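Local coordinates for BIS(5'-nucleosyl)-tetraphosphatase (Diadenosine tetraphosphatase), putative (Plasmodium falciparum, PDB 5CFJ), which probably hydrolyses diadenosine tetraphosphate asymmetrically, as a member of the Nudix hydrolase family, at residues A[131-134]-A[135-138]. Sequence-based numbering, arbitrary orientation.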
loop_
_atom_site.group_PDB
_atom_site.type_symbol
_atom_site.label_atom_id
_atom_site.label_comp_id
_atom_site.label_asym_id
_atom_site.label_seq_id
_atom_site.Cartn_x
_atom_site.Cartn_y
_atom_site.Cartn_z
ATOM N N ASN A 131 0.121 -7.079 12.522
ATOM C CA ASN A 131 1.328 -6.536 13.144
ATOM C C ASN A 131 1.898 -5.315 12.425
ATOM O O ASN A 131 3.111 -5.139 12.323
ATOM C CB ASN A 131 2.388 -7.633 13.255
ATOM C CG ASN A 131 1.928 -8.786 14.126
ATOM O OD1 ASN A 131 1.898 -9.936 13.691
ATOM N ND2 ASN A 131 1.546 -8.476 15.360
ATOM N N LEU A 132 1.011 -4.456 11.948
ATOM C CA LEU A 132 1.453 -3.217 11.329
ATOM C C LEU A 132 2.037 -2.270 12.356
ATOM O O LEU A 132 1.519 -2.172 13.469
ATOM C CB LEU A 132 0.297 -2.512 10.628
ATOM C CG LEU A 132 -0.476 -3.322 9.588
ATOM C CD1 LEU A 132 -1.430 -2.400 8.835
ATOM C CD2 LEU A 132 0.449 -4.064 8.632
ATOM N N PRO A 133 3.108 -1.554 11.982
ATOM C CA PRO A 133 3.584 -0.477 12.854
ATOM C C PRO A 133 2.555 0.650 12.935
ATOM O O PRO A 133 1.681 0.759 12.061
ATOM C CB PRO A 133 4.869 -0.006 12.169
ATOM C CG PRO A 133 4.692 -0.379 10.746
ATOM C CD PRO A 133 3.911 -1.663 10.751
ATOM N N GLU A 134 2.659 1.474 13.971
ATOM C CA GLU A 134 1.707 2.552 14.195
ATOM C C GLU A 134 1.572 3.460 12.988
ATOM O O GLU A 134 0.473 3.888 12.660
ATOM C CB GLU A 134 2.112 3.383 15.409
ATOM C CG GLU A 134 1.903 2.651 16.711
ATOM C CD GLU A 134 2.432 3.399 17.920
ATOM O OE1 GLU A 134 2.849 4.568 17.783
ATOM O OE2 GLU A 134 2.427 2.804 19.015
ATOM N N SER A 135 2.685 3.752 12.327
ATOM C CA SER A 135 2.651 4.633 11.154
ATOM C C SER A 135 1.682 4.136 10.076
ATOM O O SER A 135 0.878 4.912 9.526
ATOM C CB SER A 135 4.058 4.783 10.565
ATOM O OG SER A 135 4.638 3.519 10.278
ATOM N N LEU A 136 1.748 2.838 9.793
ATOM C CA LEU A 136 0.898 2.226 8.775
ATOM C C LEU A 136 -0.542 2.076 9.240
ATOM O O LEU A 136 -1.479 2.326 8.472
ATOM C CB LEU A 136 1.438 0.855 8.364
ATOM C CG LEU A 136 2.446 0.817 7.226
ATOM C CD1 LEU A 136 2.841 -0.611 6.932
ATOM C CD2 LEU A 136 1.865 1.486 5.985
ATOM N N ALA A 137 -0.715 1.659 10.491
ATOM C CA ALA A 137 -2.059 1.526 11.042
ATOM C C ALA A 137 -2.801 2.866 10.949
ATOM O O ALA A 137 -3.976 2.975 10.510
ATOM C CB ALA A 137 -1.986 1.040 12.482
ATOM N N ASP A 138 -2.078 3.905 11.343
ATOM C CA ASP A 138 -2.640 5.234 11.360
ATOM C C ASP A 138 -2.895 5.720 9.941
ATOM O O ASP A 138 -3.905 6.376 9.694
ATOM C CB ASP A 138 -1.729 6.201 12.108
ATOM C CG ASP A 138 -1.663 5.896 13.588
ATOM O OD1 ASP A 138 -2.507 5.109 14.068
ATOM O OD2 ASP A 138 -0.777 6.436 14.271
#
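Pro133 and Leu136 meet where the chain turns into helix 134-147. The carbonyl of Pro133 starts the helical bonding. Pro133 O accepts Ala137 N at 3.0 Å in a nearly straight bond (N-H...O 172°). The amide of Leu136 adds a weak, bent bond to the same O. One residue on, Glu134 O accepts Asp138 N at 2.9 Å, the donor tilted 23° from the carbonyl plane. The Asp138 side chain folds back beside the same oxygen, with Asp138 CG 3.1 Å from Glu134 O. Glu134 is exposed; its CB points away from 135-138 but still touches Ser135 N.

The side chains of Pro133 and Leu136 lie side by side and point the same way, with Leu136 CD1 4.1 Å from Pro133 CD. Leu132 adds its CB, 4.2 Å from Leu136 CB. Both leucines are buried, Leu136 packing on Leu85 of strand 76-89 and Leu132 on Ser127. Ser135 OG sits between the backbone N and the carbonyl carbon (chi1 54°), which brings it alongside the proline ring, 3.9 Å from Pro133 CG.

Pro133 is the N-cap residue, and the arrangement is a helix N-terminus: the first turn of the last helix of the chain, in a Nudix-family fold.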